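Local coordinates for protein spectinomycin phosphotransferase (Legionella pneumophila serogroup 1, PDB 3I0O) that probably transfers a phosphate group from a nucleotide to spectinomycin, holding magnesium and the nucleotide in a kinase-like fold of the aminoglycoside phosphotransferase family, at residues 209-214 with 231-236; 76-81 with 225-230; 67-72 with 129-134. All coordinates share one frame; numbering follows the deposited sequence.

Contact 1: 209-214 with 231-236. With SMI (spectinomycin), chain C.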
loop_
_atom_site.group_PDB
_atom_site.type_symbol
_atom_site.label_atom_id
_atom_site.label_comp_id
_atom_site.label_asym_id
_atom_site.label_seq_id
_atom_site.Cartn_x
_atom_site.Cartn_y
_atom_site.Cartn_z
ATOM N N CYS A 209 7.811 8.692 4.690
ATOM C CA CYS A 209 6.964 7.548 4.994
ATOM C C CYS A 209 6.559 6.738 3.768
ATOM O O CYS A 209 6.398 7.271 2.666
ATOM C CB CYS A 209 5.693 8.008 5.716
ATOM S SG CYS A 209 5.958 8.692 7.382
ATOM N N HIS A 210 6.397 5.439 3.975
ATOM C CA HIS A 210 5.969 4.541 2.920
ATOM C C HIS A 210 4.482 4.831 2.720
ATOM O O HIS A 210 4.011 4.980 1.597
ATOM C CB HIS A 210 6.190 3.091 3.362
ATOM C CG HIS A 210 5.829 2.075 2.324
ATOM N ND1 HIS A 210 4.524 1.762 2.013
ATOM C CD2 HIS A 210 6.605 1.294 1.536
ATOM C CE1 HIS A 210 4.511 0.827 1.080
ATOM N NE2 HIS A 210 5.761 0.526 0.773
ATOM N N SER A 211 3.772 4.917 3.843
ATOM C CA SER A 211 2.340 5.221 3.904
ATOM C C SER A 211 1.415 4.011 3.767
ATOM O O SER A 211 0.237 4.073 4.129
ATOM C CB SER A 211 1.957 6.256 2.839
ATOM O OG SER A 211 1.573 5.616 1.637
ATOM N N ASP A 212 1.941 2.907 3.262
ATOM C CA ASP A 212 1.102 1.744 3.064
ATOM C C ASP A 212 1.879 0.454 3.333
ATOM O O ASP A 212 1.743 -0.527 2.606
ATOM C CB ASP A 212 0.568 1.797 1.631
ATOM C CG ASP A 212 -0.504 0.756 1.354
ATOM O OD1 ASP A 212 -1.445 0.617 2.173
ATOM O OD2 ASP A 212 -0.404 0.091 0.296
ATOM N N ILE A 213 2.683 0.456 4.397
ATOM C CA ILE A 213 3.480 -0.711 4.715
ATOM C C ILE A 213 2.846 -1.740 5.655
ATOM O O ILE A 213 3.196 -1.842 6.829
ATOM C CB ILE A 213 4.879 -0.311 5.265
ATOM C CG1 ILE A 213 5.709 -1.575 5.480
ATOM C CG2 ILE A 213 4.749 0.493 6.559
ATOM C CD1 ILE A 213 7.118 -1.307 5.886
ATOM N N HIS A 214 1.900 -2.499 5.115
ATOM C CA HIS A 214 1.251 -3.564 5.859
ATOM C C HIS A 214 1.911 -4.849 5.358
ATOM O O HIS A 214 2.814 -4.794 4.521
ATOM C CB HIS A 214 -0.252 -3.568 5.586
ATOM C CG HIS A 214 -0.611 -3.531 4.131
ATOM N ND1 HIS A 214 -0.548 -4.642 3.315
ATOM C CD2 HIS A 214 -1.058 -2.517 3.351
ATOM C CE1 HIS A 214 -0.943 -4.315 2.098
ATOM N NE2 HIS A 214 -1.259 -3.031 2.091
ATOM N N TRP A 231 6.255 1.022 -3.663
ATOM C CA TRP A 231 6.683 2.382 -3.354
ATOM C C TRP A 231 6.000 3.357 -4.310
ATOM O O TRP A 231 6.647 4.070 -5.086
ATOM C CB TRP A 231 8.212 2.506 -3.431
ATOM C CG TRP A 231 8.885 1.810 -2.305
ATOM C CD1 TRP A 231 9.283 0.499 -2.257
ATOM C CD2 TRP A 231 9.152 2.356 -1.010
ATOM N NE1 TRP A 231 9.780 0.200 -1.003
ATOM C CE2 TRP A 231 9.709 1.323 -0.223
ATOM C CE3 TRP A 231 8.974 3.620 -0.437
ATOM C CZ2 TRP A 231 10.083 1.515 1.103
ATOM C CZ3 TRP A 231 9.350 3.808 0.887
ATOM C CH2 TRP A 231 9.897 2.757 1.641
ATOM N N ASP A 232 4.675 3.387 -4.241
ATOM C CA ASP A 232 3.906 4.269 -5.103
ATOM C C ASP A 232 3.339 5.466 -4.365
ATOM O O ASP A 232 3.036 6.483 -4.976
ATOM C CB ASP A 232 2.755 3.506 -5.771
ATOM C CG ASP A 232 3.241 2.427 -6.727
ATOM O OD1 ASP A 232 4.078 2.730 -7.610
ATOM O OD2 ASP A 232 2.772 1.277 -6.597
ATOM N N GLU A 233 3.206 5.346 -3.051
ATOM C CA GLU A 233 2.641 6.426 -2.251
ATOM C C GLU A 233 3.587 7.040 -1.227
ATOM O O GLU A 233 3.133 7.501 -0.189
ATOM C CB GLU A 233 1.390 5.929 -1.515
ATOM C CG GLU A 233 0.418 5.128 -2.377
ATOM C CD GLU A 233 -0.273 5.972 -3.431
ATOM O OE1 GLU A 233 0.415 6.728 -4.153
ATOM O OE2 GLU A 233 -1.512 5.871 -3.544
ATOM N N PRO A 234 4.906 7.049 -1.485
ATOM C CA PRO A 234 5.734 7.661 -0.443
ATOM C C PRO A 234 5.270 9.096 -0.175
ATOM O O PRO A 234 4.770 9.768 -1.068
ATOM C CB PRO A 234 7.148 7.577 -1.028
ATOM C CG PRO A 234 6.910 7.649 -2.500
ATOM C CD PRO A 234 5.710 6.740 -2.679
ATOM N N MET A 235 5.419 9.547 1.063
ATOM C CA MET A 235 4.992 10.890 1.437
ATOM C C MET A 235 5.757 11.410 2.642
ATOM O O MET A 235 6.530 10.687 3.269
ATOM C CB MET A 235 3.496 10.903 1.778
ATOM C CG MET A 235 3.140 10.124 3.037
ATOM S SD MET A 235 1.478 10.411 3.678
ATOM C CE MET A 235 0.601 9.068 3.078
ATOM N N LEU A 236 5.533 12.681 2.953
ATOM C CA LEU A 236 6.143 13.312 4.112
ATOM C C LEU A 236 5.008 13.403 5.128
ATOM O O LEU A 236 3.944 13.948 4.835
ATOM C CB LEU A 236 6.681 14.692 3.741
ATOM C CG LEU A 236 7.894 14.631 2.808
ATOM C CD1 LEU A 236 8.380 16.030 2.448
ATOM C CD2 LEU A 236 8.996 13.860 3.499
HETATM O O1 SMI C . -4.814 -4.560 0.838
HETATM C C2 SMI C . -5.662 -5.705 1.116
HETATM C C2M SMI C . -5.495 -6.720 -0.009
HETATM C C3 SMI C . -7.164 -5.252 1.238
HETATM C C4 SMI C . -7.198 -4.241 2.356
HETATM C C5 SMI C . -6.346 -3.098 1.845
HETATM O O5 SMI C . -6.389 -2.096 2.865
HETATM C C6 SMI C . -4.904 -3.529 1.862
HETATM O O1B SMI C . -6.800 -2.525 0.625
HETATM O O2B SMI C . -4.006 -2.554 1.297
HETATM C C7 SMI C . -5.962 -1.450 0.278
HETATM C C8 SMI C . -6.496 -0.803 -1.013
HETATM N N8 SMI C . -7.879 -0.366 -0.720
HETATM C C8M SMI C . -8.496 0.256 -1.896
HETATM C C9 SMI C . -5.576 0.413 -1.359
HETATM O O9 SMI C . -5.606 1.356 -0.274
HETATM C C10 SMI C . -4.108 -0.076 -1.569
HETATM N N10 SMI C . -3.252 0.964 -1.836
HETATM C C1M SMI C . -3.596 1.703 -3.058
HETATM C C11 SMI C . -3.630 -0.774 -0.297
HETATM O O11 SMI C . -2.316 -1.232 -0.511
HETATM C C12 SMI C . -4.518 -1.949 0.072
HETATM O O4A SMI C . -8.500 -3.731 2.667
HETATM O O4B SMI C . -6.795 -5.064 3.379
HETATM O O HOH W 1 4.312 3.715 -0.995
#
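His210 turns the edge of its imidazole onto a face of the Trp231 indole, an edge-to-face pair with the planes at 67° and the imidazole centroid 4.4 Å from that of the indole's six-membered ring. CD2 does the touching, 3.5 Å from Trp231 CZ2. The ring swings there because CG of His210 lies anti to the backbone N (chi1 -178°), and both ring nitrogens then hold its rotation: ND1 accepts the backbone N of Asp212 at 3.1 Å, almost exactly in the ring plane, while NE2 bonds to the carbonyl of Ile229. The indole is tied as well, NE1 reaching the carbonyl of Ile228. Ile213 CB rests over the rim of one imidazole face and water 1 over the other. That water donates to His210 O at 2.9 Å and accepts from the backbone N of Glu233, bridging the two segments. Glu233 sets its CB beside Ser211 OG, but its chain bends so that the carboxylate leads away.

At the start of 209-214, Cys209 pairs with Met235 as an antiparallel hydrogen-bonded pair: Cys209 N gives to Met235 O at 2.8 Å, Met235 N to Cys209 O at 3.0 Å. Their side chains share the sheet face that Arg241 covers.

At the other end Asp212 turns to the bound spectinomycin, the probable substrate. Its OD2 accepts a hydrogen bond from O11 of spectinomycin, very short at 2.5 Å, OD1 pairs with Arg284, and His214 NE2 adds a weak bond to the same O11. His210, Asp212 and Asn217 fit the HxDxxxxN motif of the kinase-like catalytic loop, here anchored against the stretch that follows the magnesium ligand Asp230.

Contact 2: 76-81 with 225-230. With MG (magnesium ion), chain E; ADP (adenosine-5'-diphosphate), chain B.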
loop_
_atom_site.group_PDB
_atom_site.type_symbol
_atom_site.label_atom_id
_atom_site.label_comp_id
_atom_site.label_asym_id
_atom_site.label_seq_id
_atom_site.Cartn_x
_atom_site.Cartn_y
_atom_site.Cartn_z
ATOM N N GLU A 76 16.795 -3.774 1.770
ATOM C CA GLU A 76 15.461 -4.352 1.751
ATOM C C GLU A 76 14.477 -3.766 0.735
ATOM O O GLU A 76 13.275 -3.751 0.979
ATOM C CB GLU A 76 14.845 -4.281 3.153
ATOM C CG GLU A 76 15.531 -5.153 4.208
ATOM C CD GLU A 76 16.799 -4.532 4.788
ATOM O OE1 GLU A 76 17.082 -3.349 4.492
ATOM O OE2 GLU A 76 17.508 -5.224 5.554
ATOM N N ILE A 77 14.982 -3.259 -0.386
ATOM C CA ILE A 77 14.123 -2.733 -1.449
ATOM C C ILE A 77 14.579 -3.386 -2.762
ATOM O O ILE A 77 15.756 -3.717 -2.924
ATOM C CB ILE A 77 14.213 -1.179 -1.594
ATOM C CG1 ILE A 77 15.656 -0.759 -1.823
ATOM C CG2 ILE A 77 13.634 -0.492 -0.360
ATOM C CD1 ILE A 77 15.834 0.726 -1.983
ATOM N N ILE A 78 13.655 -3.588 -3.691
ATOM C CA ILE A 78 14.010 -4.212 -4.951
ATOM C C ILE A 78 14.406 -3.136 -5.947
ATOM O O ILE A 78 13.555 -2.419 -6.464
ATOM C CB ILE A 78 12.829 -5.032 -5.513
ATOM C CG1 ILE A 78 12.254 -5.933 -4.404
ATOM C CG2 ILE A 78 13.297 -5.859 -6.695
ATOM C CD1 ILE A 78 11.049 -6.761 -4.811
ATOM N N PHE A 79 15.704 -3.019 -6.211
ATOM C CA PHE A 79 16.188 -2.006 -7.146
ATOM C C PHE A 79 15.899 -2.406 -8.593
ATOM O O PHE A 79 16.202 -3.519 -9.019
ATOM C CB PHE A 79 17.694 -1.764 -6.963
ATOM C CG PHE A 79 18.161 -0.436 -7.510
ATOM C CD1 PHE A 79 17.852 0.749 -6.843
ATOM C CD2 PHE A 79 18.885 -0.367 -8.701
ATOM C CE1 PHE A 79 18.254 1.988 -7.350
ATOM C CE2 PHE A 79 19.293 0.873 -9.221
ATOM C CZ PHE A 79 18.975 2.055 -8.540
ATOM N N PRO A 80 15.315 -1.488 -9.371
ATOM C CA PRO A 80 14.982 -1.746 -10.775
ATOM C C PRO A 80 16.206 -2.086 -11.624
ATOM O O PRO A 80 17.341 -1.813 -11.247
ATOM C CB PRO A 80 14.330 -0.434 -11.238
ATOM C CG PRO A 80 13.874 0.218 -9.966
ATOM C CD PRO A 80 14.993 -0.102 -9.002
ATOM N N ILE A 81 15.951 -2.681 -12.777
ATOM C CA ILE A 81 16.994 -3.041 -13.714
ATOM C C ILE A 81 17.159 -1.885 -14.703
ATOM O O ILE A 81 16.172 -1.315 -15.164
ATOM C CB ILE A 81 16.599 -4.328 -14.434
ATOM C CG1 ILE A 81 16.678 -5.478 -13.432
ATOM C CG2 ILE A 81 17.505 -4.581 -15.623
ATOM C CD1 ILE A 81 15.827 -6.619 -13.794
ATOM N N SER A 225 16.306 -11.807 4.251
ATOM C CA SER A 225 16.032 -11.432 2.884
ATOM C C SER A 225 14.547 -11.090 2.761
ATOM O O SER A 225 13.788 -11.810 2.117
ATOM C CB SER A 225 16.429 -12.548 1.901
ATOM O OG SER A 225 15.592 -13.685 1.999
ATOM N N ILE A 226 14.141 -10.005 3.420
ATOM C CA ILE A 226 12.762 -9.520 3.357
ATOM C C ILE A 226 12.835 -8.260 2.502
ATOM O O ILE A 226 13.906 -7.667 2.374
ATOM C CB ILE A 226 12.195 -9.175 4.753
ATOM C CG1 ILE A 226 12.895 -7.946 5.327
ATOM C CG2 ILE A 226 12.376 -10.362 5.686
ATOM C CD1 ILE A 226 12.435 -7.578 6.719
ATOM N N TYR A 227 11.711 -7.855 1.918
ATOM C CA TYR A 227 11.683 -6.692 1.037
ATOM C C TYR A 227 10.442 -5.831 1.177
ATOM O O TYR A 227 9.325 -6.343 1.207
ATOM C CB TYR A 227 11.754 -7.146 -0.416
ATOM C CG TYR A 227 12.881 -8.094 -0.739
ATOM C CD1 TYR A 227 14.126 -7.614 -1.153
ATOM C CD2 TYR A 227 12.698 -9.472 -0.653
ATOM C CE1 TYR A 227 15.162 -8.491 -1.480
ATOM C CE2 TYR A 227 13.720 -10.353 -0.975
ATOM C CZ TYR A 227 14.949 -9.860 -1.388
ATOM O OH TYR A 227 15.966 -10.738 -1.704
ATOM N N ILE A 228 10.627 -4.517 1.250
ATOM C CA ILE A 228 9.480 -3.628 1.323
ATOM C C ILE A 228 9.190 -3.188 -0.102
ATOM O O ILE A 228 10.026 -2.566 -0.743
ATOM C CB ILE A 228 9.754 -2.391 2.162
ATOM C CG1 ILE A 228 10.181 -2.804 3.571
ATOM C CG2 ILE A 228 8.507 -1.525 2.199
ATOM C CD1 ILE A 228 10.407 -1.641 4.517
ATOM N N ILE A 229 8.005 -3.524 -0.597
ATOM C CA ILE A 229 7.613 -3.182 -1.957
ATOM C C ILE A 229 6.507 -2.149 -1.986
ATOM O O ILE A 229 6.144 -1.581 -0.951
ATOM C CB ILE A 229 7.118 -4.425 -2.705
ATOM C CG1 ILE A 229 5.966 -5.070 -1.920
ATOM C CG2 ILE A 229 8.266 -5.411 -2.878
ATOM C CD1 ILE A 229 5.309 -6.240 -2.636
ATOM N N ASP A 230 5.974 -1.913 -3.182
ATOM C CA ASP A 230 4.882 -0.969 -3.375
ATOM C C ASP A 230 5.289 0.443 -2.958
ATOM O O ASP A 230 4.743 1.003 -2.005
ATOM C CB ASP A 230 3.662 -1.415 -2.552
ATOM C CG ASP A 230 2.338 -1.158 -3.260
ATOM O OD1 ASP A 230 2.308 -0.372 -4.235
ATOM O OD2 ASP A 230 1.319 -1.743 -2.834
HETATM MG MG MG E . 0.713 -3.821 -2.684
HETATM P PB ADP B . 0.292 -3.101 -6.238
HETATM O O1B ADP B . 0.485 -1.702 -5.793
HETATM O O2B ADP B . -0.514 -3.377 -7.449
HETATM O O3B ADP B . -0.336 -3.944 -5.008
HETATM P PA ADP B . 2.790 -4.198 -5.291
HETATM O O1A ADP B . 4.061 -3.488 -5.547
HETATM O O2A ADP B . 2.151 -4.075 -3.963
HETATM O O3A ADP B . 1.746 -3.773 -6.460
HETATM O "O5'" ADP B . 3.009 -5.769 -5.602
HETATM C "C5'" ADP B . 1.901 -6.694 -5.543
HETATM C "C4'" ADP B . 2.384 -8.152 -5.595
HETATM O "O4'" ADP B . 3.223 -8.382 -6.739
HETATM C "C3'" ADP B . 3.255 -8.587 -4.405
HETATM O "O3'" ADP B . 2.427 -9.199 -3.402
HETATM C "C2'" ADP B . 4.141 -9.664 -5.049
HETATM O "O2'" ADP B . 3.435 -10.922 -5.055
HETATM C "C1'" ADP B . 4.370 -9.218 -6.507
HETATM N N9 ADP B . 5.707 -8.585 -6.754
HETATM C C8 ADP B . 6.073 -7.262 -6.630
HETATM N N7 ADP B . 7.319 -7.023 -6.915
HETATM C C5 ADP B . 7.832 -8.268 -7.254
HETATM C C6 ADP B . 9.141 -8.721 -7.669
HETATM N N6 ADP B . 10.180 -7.902 -7.802
HETATM N N1 ADP B . 9.306 -10.054 -7.933
HETATM C C2 ADP B . 8.254 -10.887 -7.799
HETATM N N3 ADP B . 7.000 -10.583 -7.423
HETATM C C4 ADP B . 6.858 -9.237 -7.163
HETATM O O HOH W 2 11.186 -2.575 -3.197
HETATM O O HOH W 3 0.748 -5.543 -2.118
#
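Ile226 meets Glu76 first: its carbonyl O lies 3.5 Å from Glu76 CG, and the two side chains cross at a slant. Glu76 folds at chi2 (80°), and its OE2 bonds to Gln120. Tyr227 makes a bent CA-H...O contact with Glu76 O, 3.3 Å from its CA, while the ring and Ile78 cross at about a right angle, Tyr227 CD1 against Ile78 CG1. Ile228 supplies the direct hydrogen bond of the contact, its N reaching that same Glu76 O at 2.8 Å and nearly straight (167°), so one carbonyl serves two neighbouring residues. Its own O takes a bond from water 2 at 2.7 Å; the water in turn accepts from Ile78 N and extends the link between the backbones.

Ile229 lies alongside Ile78, pointing the same way, with CG2 3.6 Å from Ile78 CD1. These two side chains border the nucleotide: Ile78 CD1 approaches N6 of the adenine, Ile229 CD1 the ribose at C3'. The segment ends at Asp230, whose OD2 binds magnesium at 2.2 Å together with two ADP phosphate oxygens and Asn217.

Strand 226-228 pairs with strand 218-220 as a hairpin. Helix 115-130 packs on Glu76, Ile226 and Ile228, helix 59-71 on Ile77, and strand 96-101 on Ile78.

Contact 3: 67-72 with 129-134. With NI (nickel (II) ion), chain D.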
loop_
_atom_site.group_PDB
_atom_site.type_symbol
_atom_site.label_atom_id
_atom_site.label_comp_id
_atom_site.label_asym_id
_atom_site.label_seq_id
_atom_site.Cartn_x
_atom_site.Cartn_y
_atom_site.Cartn_z
ATOM N N ARG A 67 15.640 5.397 -5.187
ATOM C CA ARG A 67 16.971 5.779 -5.630
ATOM C C ARG A 67 17.665 6.389 -4.401
ATOM O O ARG A 67 18.836 6.124 -4.130
ATOM C CB ARG A 67 16.838 6.791 -6.768
ATOM C CG ARG A 67 18.110 7.162 -7.465
ATOM C CD ARG A 67 17.974 7.035 -8.986
ATOM N NE ARG A 67 16.744 7.613 -9.528
ATOM C CZ ARG A 67 16.340 8.867 -9.344
ATOM N NH1 ARG A 67 17.062 9.709 -8.616
ATOM N NH2 ARG A 67 15.208 9.278 -9.904
ATOM N N LEU A 68 16.912 7.174 -3.640
ATOM C CA LEU A 68 17.423 7.806 -2.432
ATOM C C LEU A 68 17.666 6.763 -1.334
ATOM O O LEU A 68 18.623 6.871 -0.553
ATOM C CB LEU A 68 16.426 8.860 -1.953
ATOM C CG LEU A 68 16.597 9.543 -0.594
ATOM C CD1 LEU A 68 17.955 10.231 -0.492
ATOM C CD2 LEU A 68 15.477 10.554 -0.426
ATOM N N LEU A 69 16.801 5.750 -1.280
ATOM C CA LEU A 69 16.930 4.686 -0.291
ATOM C C LEU A 69 18.112 3.781 -0.632
ATOM O O LEU A 69 18.841 3.345 0.255
ATOM C CB LEU A 69 15.646 3.854 -0.224
ATOM C CG LEU A 69 14.385 4.588 0.228
ATOM C CD1 LEU A 69 13.156 3.684 0.057
ATOM C CD2 LEU A 69 14.567 5.045 1.683
ATOM N N HIS A 70 18.297 3.483 -1.914
ATOM C CA HIS A 70 19.415 2.643 -2.313
ATOM C C HIS A 70 20.728 3.380 -1.994
ATOM O O HIS A 70 21.678 2.768 -1.509
ATOM C CB HIS A 70 19.339 2.304 -3.812
ATOM C CG HIS A 70 20.336 1.271 -4.254
ATOM N ND1 HIS A 70 21.653 1.576 -4.530
ATOM C CD2 HIS A 70 20.221 -0.069 -4.419
ATOM C CE1 HIS A 70 22.303 0.468 -4.843
ATOM N NE2 HIS A 70 21.459 -0.545 -4.781
ATOM N N ASP A 71 20.768 4.691 -2.250
ATOM C CA ASP A 71 21.971 5.480 -1.974
ATOM C C ASP A 71 22.270 5.417 -0.483
ATOM O O ASP A 71 23.430 5.351 -0.066
ATOM C CB ASP A 71 21.792 6.962 -2.345
ATOM C CG ASP A 71 21.688 7.206 -3.848
ATOM O OD1 ASP A 71 22.121 6.358 -4.655
ATOM O OD2 ASP A 71 21.180 8.285 -4.218
ATOM N N SER A 72 21.200 5.439 0.307
ATOM C CA SER A 72 21.293 5.422 1.758
ATOM C C SER A 72 21.696 4.079 2.365
ATOM O O SER A 72 21.791 3.944 3.586
ATOM C CB SER A 72 19.964 5.895 2.341
ATOM O OG SER A 72 19.910 5.665 3.735
ATOM N N HIS A 129 12.813 6.297 7.891
ATOM C CA HIS A 129 12.379 7.516 8.560
ATOM C C HIS A 129 13.536 8.474 8.849
ATOM O O HIS A 129 13.367 9.683 8.761
ATOM C CB HIS A 129 11.649 7.174 9.860
ATOM C CG HIS A 129 10.334 6.492 9.648
ATOM N ND1 HIS A 129 9.610 5.929 10.678
ATOM C CD2 HIS A 129 9.612 6.281 8.523
ATOM C CE1 HIS A 129 8.502 5.399 10.197
ATOM N NE2 HIS A 129 8.479 5.600 8.891
ATOM N N GLU A 130 14.707 7.935 9.181
ATOM C CA GLU A 130 15.866 8.769 9.488
ATOM C C GLU A 130 16.495 9.316 8.217
ATOM O O GLU A 130 17.329 10.218 8.277
ATOM C CB GLU A 130 16.915 7.976 10.275
ATOM C CG GLU A 130 16.480 7.545 11.672
ATOM C CD GLU A 130 16.672 8.623 12.732
ATOM O OE1 GLU A 130 16.218 9.770 12.521
ATOM O OE2 GLU A 130 17.274 8.314 13.785
ATOM N N THR A 131 16.085 8.784 7.068
ATOM C CA THR A 131 16.644 9.229 5.796
ATOM C C THR A 131 16.327 10.679 5.440
ATOM O O THR A 131 15.168 11.088 5.414
ATOM C CB THR A 131 16.191 8.315 4.639
ATOM O OG1 THR A 131 16.819 7.033 4.774
ATOM C CG2 THR A 131 16.567 8.930 3.291
ATOM N N SER A 132 17.381 11.444 5.158
ATOM C CA SER A 132 17.272 12.856 4.802
ATOM C C SER A 132 16.856 13.014 3.346
ATOM O O SER A 132 17.453 12.408 2.454
ATOM C CB SER A 132 18.611 13.561 5.037
ATOM O OG SER A 132 18.562 14.895 4.563
ATOM N N VAL A 133 15.845 13.845 3.110
ATOM C CA VAL A 133 15.332 14.053 1.760
ATOM C C VAL A 133 15.669 15.398 1.139
ATOM O O VAL A 133 15.292 16.442 1.655
ATOM C CB VAL A 133 13.799 13.912 1.724
ATOM C CG1 VAL A 133 13.298 14.021 0.286
ATOM C CG2 VAL A 133 13.390 12.599 2.340
ATOM N N PRO A 134 16.376 15.387 0.001
ATOM C CA PRO A 134 16.731 16.645 -0.659
ATOM C C PRO A 134 15.492 17.518 -0.879
ATOM O O PRO A 134 14.422 17.023 -1.249
ATOM C CB PRO A 134 17.354 16.174 -1.970
ATOM C CG PRO A 134 18.019 14.889 -1.560
ATOM C CD PRO A 134 16.955 14.234 -0.713
HETATM NI NI NI D . 22.131 -2.541 -4.751
HETATM O O HOH W 4 20.737 -3.415 -5.039
#
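Thr131 OG1 bonds to the carbonyl of Gln127, one turn back in helix 115-130, and also faces the other segment, with Ser72 OG 3.5 Å away and Leu69 CD2 a little farther off. The threonine presents two different branches: with OG1 beside the backbone N (chi1 -70°), the hydroxyl looks back to the helix it follows and to Ser72, and CG2 is left to meet leucine.

That leucine is Leu68, with Thr131 the larger part of the contact. It and Thr131 slide past each other in opposite directions, Leu68 CG coming to 3.9 Å from Thr131 CG2. Beyond this both leucine methyl groups lie against Ser132 O and Pro134 CD. CD1 is 3.7 Å from the carbonyl O of Ser132, while CD2 meets Pro134 at the CD of its ring, head-on at 4.0 Å, and also packs on Val133 CG2.

In the kinase-like fold, helix 59-71, after the strand bearing Lys52, probably corresponds to the C helix of kinases. Here its C-terminal end is docked on the loop 131-134 that follows helix 115-130, and no hydrogen bond crosses between the two segments. The last turn of the first helix is closed by Ser72 N bonding to Leu68 O at 3.1 Å.

Behind Leu68, Val133 and Leu69 both touch Leu208 of strand 206-209, and Leu69 also packs on Trp231. Pro134 holds the N-cap position of helix 135-138. On the other flank of helix 59-71, His70 NE2 binds nickel at 2.1 Å, and the His70 ring meets that of Phe79.

From the N terminus, contact 3 opens at 67-72 and contact 2 opens just after it, at 76-81. Contact 3 closes first, at 129-134, looping the chain through strand 96-101 and helix 115-130. Contact 1 then opens at 209-214, and only afterwards does 225-230 close contact 2, with 231-236 closing contact 1 directly behind. Contact 2 therefore crosses both others, whereas contacts 3 and 1 stand in series. All three touch one another: His210 CD2 lies on Ile228 CG2 between contacts 1 and 2, Ile77 CD1 on Leu69 CB between contacts 2 and 3, and Cys209 SG approaches His129 between contacts 1 and 3. Together they tie helices 59-71 and 115-130 to the magnesium and spectinomycin sites.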